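Local coordinates for protein transcriptional regulator containing CBS domains (Streptococcus pneumoniae, PDB 6UOF) that probably regulates transcription, its paired CBS domains, the part of the protein described here, being of a kind that often senses adenosine-containing ligands, at residues F75-S80 with A84-R89. Numbering follows the deposited sequence.
Sequences FLVGLS and ANVSQR
Arg89 lies lengthwise over one face of Phe75, the two side chains running past each other in opposite directions. The arginine chain is extended from CG through NE, which spreads it from the rim of the ring at CZ across to the CB side. Arg89 CD sits almost exactly over the middle, 3.5 Å from the ring centroid and 4° off the normal, a CH-pi contact. Beyond it the guanidinium continues flat over the CG end, its plane 16° from that of the ring and its centre 4.2 Å from the ring centre. Within this offset stack of guanidinium on ring, Arg89 NH1 comes 3.4 Å from Phe75 CD1, while Phe75 CB lies beneath the middle of the guanidinium. The planar group is further tied through NE, which makes a salt bridge to Glu93 one helical turn on; that carboxylate probably tempers the positive charge held against the ring. Phe75 CG stands anti to its own N (chi1 -175°), a setting that carries the ring out to the helix, where CZ meets Val86 edge-on, 4.1 Å from Val86 CA. Segment 75-80, though not a regular strand here, and helix 83-93 after it open the beta-alpha-beta-beta-alpha pattern of the second CBS domain. Val77, backbone-bonded to Pro99 and Val101 of the neighbouring strand 97-101, adds a smaller apolar contact: its CG1 meets Val86 CG2 at 3.8 Å, the two valines crossing nearly at right angles. Val98 packs on both Phe75 and Val77, and Val5 on both valines, while Phe95 meets the Phe75 ring edge-to-face.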
ATOM      1  N   PHE A  75      -3.255   1.954  -9.163  1.00 17.89           N
ATOM      2  CA  PHE A  75      -2.729   0.595  -9.414  1.00 17.17           C
ATOM      3  C   PHE A  75      -3.063  -0.286  -8.217  1.00 16.07           C
ATOM      4  O   PHE A  75      -2.556  -0.044  -7.120  1.00 15.62           O
ATOM      5  CB  PHE A  75      -1.235   0.653  -9.737  1.00 17.22           C
ATOM      6  CG  PHE A  75      -0.603  -0.662 -10.117  1.00 18.24           C
ATOM      7  CD1 PHE A  75      -1.324  -1.645 -10.781  1.00 19.02           C
ATOM      8  CD2 PHE A  75       0.751  -0.860  -9.921  1.00 20.09           C
ATOM      9  CE1 PHE A  75      -0.722  -2.839 -11.147  1.00 20.17           C
ATOM     10  CE2 PHE A  75       1.354  -2.048 -10.302  1.00 20.32           C
ATOM     11  CZ  PHE A  75       0.615  -3.026 -10.923  1.00 20.16           C
ATOM     12  N   LEU A  76      -3.951  -1.242  -8.462  1.00 15.87           N
ATOM     13  CA  LEU A  76      -4.404  -2.232  -7.459  1.00 16.32           C
ATOM     14  C   LEU A  76      -4.328  -3.607  -8.107  1.00 16.08           C
ATOM     15  O   LEU A  76      -4.564  -3.705  -9.326  1.00 18.55           O
ATOM     16  CB  LEU A  76      -5.843  -1.927  -7.045  1.00 16.80           C
ATOM     17  CG  LEU A  76      -6.068  -0.565  -6.400  1.00 17.36           C
ATOM     18  CD1 LEU A  76      -7.556  -0.241  -6.292  1.00 19.08           C
ATOM     19  CD2 LEU A  76      -5.396  -0.477  -5.043  1.00 17.84           C
ATOM     20  N   VAL A  77      -3.981  -4.615  -7.323  1.00 14.75           N
ATOM     21  CA  VAL A  77      -3.933  -5.999  -7.870  1.00 15.01           C
ATOM     22  C   VAL A  77      -4.772  -6.927  -6.987  1.00 14.78           C
ATOM     23  O   VAL A  77      -5.165  -6.526  -5.881  1.00 14.27           O
ATOM     24  CB  VAL A  77      -2.476  -6.484  -7.984  1.00 14.83           C
ATOM     25  CG1 VAL A  77      -1.670  -5.582  -8.908  1.00 15.26           C
ATOM     26  CG2 VAL A  77      -1.822  -6.606  -6.621  1.00 14.44           C
ATOM     27  N   GLY A  78      -5.036  -8.122  -7.511  1.00 14.89           N
ATOM     28  CA  GLY A  78      -5.740  -9.189  -6.783  1.00 15.37           C
ATOM     29  C   GLY A  78      -4.847 -10.399  -6.599  1.00 15.65           C
ATOM     30  O   GLY A  78      -3.756 -10.452  -7.213  1.00 15.66           O
ATOM     31  N   LEU A  79      -5.322 -11.367  -5.818  1.00 15.75           N
ATOM     32  CA  LEU A  79      -4.542 -12.605  -5.549  1.00 16.24           C
ATOM     33  C   LEU A  79      -4.183 -13.329  -6.854  1.00 16.40           C
ATOM     34  O   LEU A  79      -3.081 -13.911  -6.909  1.00 16.26           O
ATOM     35  CB  LEU A  79      -5.356 -13.510  -4.614  1.00 17.03           C
ATOM     36  CG  LEU A  79      -5.601 -12.956  -3.211  1.00 16.83           C
ATOM     37  CD1 LEU A  79      -6.459 -13.901  -2.386  1.00 17.84           C
ATOM     38  CD2 LEU A  79      -4.302 -12.670  -2.476  1.00 16.83           C
ATOM     39  N   SER A  80      -5.072 -13.341  -7.856  1.00 16.27           N
ATOM     40  CA  SER A  80      -4.809 -14.113  -9.102  1.00 17.41           C
ATOM     41  C   SER A  80      -3.970 -13.319 -10.106  1.00 17.32           C
ATOM     42  O   SER A  80      -3.634 -13.891 -11.155  1.00 18.88           O
ATOM     43  CB  SER A  80      -6.092 -14.563  -9.745  1.00 17.82           C
ATOM     44  OG  SER A  80      -6.827 -13.456 -10.249  1.00 18.78           O
ATOM     45  N   ALA A  84       4.383 -11.206 -13.434  1.00 20.33           N
ATOM     46  CA  ALA A  84       5.100 -10.616 -14.597  1.00 22.04           C
ATOM     47  C   ALA A  84       4.474  -9.263 -14.951  1.00 21.35           C
ATOM     48  O   ALA A  84       5.212  -8.307 -15.211  1.00 21.20           O
ATOM     49  CB  ALA A  84       5.050 -11.555 -15.775  1.00 24.20           C
ATOM     50  N   ASN A  85       3.145  -9.198 -14.971  1.00 21.06           N
ATOM     51  CA  ASN A  85       2.427  -7.936 -15.296  1.00 21.68           C
ATOM     52  C   ASN A  85       2.682  -6.891 -14.207  1.00 19.01           C
ATOM     53  O   ASN A  85       2.926  -5.721 -14.556  1.00 19.88           O
ATOM     54  CB  ASN A  85       0.934  -8.201 -15.485  1.00 23.64           C
ATOM     55  CG  ASN A  85       0.658  -9.060 -16.699  1.00 26.64           C
ATOM     56  OD1 ASN A  85       1.511  -9.201 -17.575  1.00 29.42           O
ATOM     57  ND2 ASN A  85      -0.540  -9.610 -16.774  1.00 29.83           N
ATOM     58  N   VAL A  86       2.641  -7.293 -12.938  1.00 16.81           N
ATOM     59  CA  VAL A  86       2.919  -6.357 -11.814  1.00 16.22           C
ATOM     60  C   VAL A  86       4.341  -5.800 -11.952  1.00 15.28           C
ATOM     61  O   VAL A  86       4.527  -4.586 -11.809  1.00 15.21           O
ATOM     62  CB  VAL A  86       2.720  -7.043 -10.449  1.00 16.60           C
ATOM     63  CG1 VAL A  86       3.112  -6.139  -9.294  1.00 16.55           C
ATOM     64  CG2 VAL A  86       1.297  -7.546 -10.276  1.00 17.16           C
ATOM     65  N   SER A  87       5.321  -6.666 -12.222  0.50 15.22           N
ATOM     66  CA  SER A  87       6.728  -6.193 -12.316  0.50 15.57           C
ATOM     67  C   SER A  87       6.878  -5.177 -13.458  0.50 15.32           C
ATOM     68  O   SER A  87       7.564  -4.153 -13.251  0.50 14.30           O
ATOM     69  CB  SER A  87       7.682  -7.353 -12.470  0.50 16.56           C
ATOM     70  OG  SER A  87       7.530  -7.979 -13.733  0.50 18.21           O
ATOM     71  N   GLN A  88       6.252  -5.453 -14.604  0.50 15.78           N
ATOM     72  CA  GLN A  88       6.318  -4.558 -15.790  0.50 16.70           C
ATOM     73  C   GLN A  88       5.879  -3.144 -15.394  0.50 15.56           C
ATOM     74  O   GLN A  88       6.557  -2.167 -15.767  0.50 15.57           O
ATOM     75  CB  GLN A  88       5.427  -5.119 -16.901  0.50 18.39           C
ATOM     76  CG  GLN A  88       5.973  -6.394 -17.526  0.50 20.17           C
ATOM     77  CD  GLN A  88       4.930  -7.162 -18.305  0.50 22.60           C
ATOM     78  OE1 GLN A  88       3.821  -6.686 -18.540  0.50 24.60           O
ATOM     79  NE2 GLN A  88       5.287  -8.371 -18.713  0.50 24.47           N
ATOM     80  N   ARG A  89       4.767  -3.041 -14.672  1.00 15.03           N
ATOM     81  CA  ARG A  89       4.226  -1.711 -14.297  1.00 14.93           C
ATOM     82  C   ARG A  89       5.033  -1.077 -13.166  1.00 13.61           C
ATOM     83  O   ARG A  89       5.250   0.134 -13.168  1.00 13.85           O
ATOM     84  CB  ARG A  89       2.744  -1.822 -13.950  1.00 16.27           C
ATOM     85  CG  ARG A  89       2.092  -0.465 -13.773  1.00 17.88           C
ATOM     86  CD  ARG A  89       0.586  -0.548 -13.789  1.00 19.09           C
ATOM     87  NE  ARG A  89       0.005   0.747 -13.476  1.00 20.94           N
ATOM     88  CZ  ARG A  89      -1.300   0.977 -13.409  1.00 23.35           C
ATOM     89  NH1 ARG A  89      -2.153  -0.007 -13.646  1.00 24.72           N
ATOM     90  NH2 ARG A  89      -1.752   2.185 -13.113  1.00 24.31           N
TER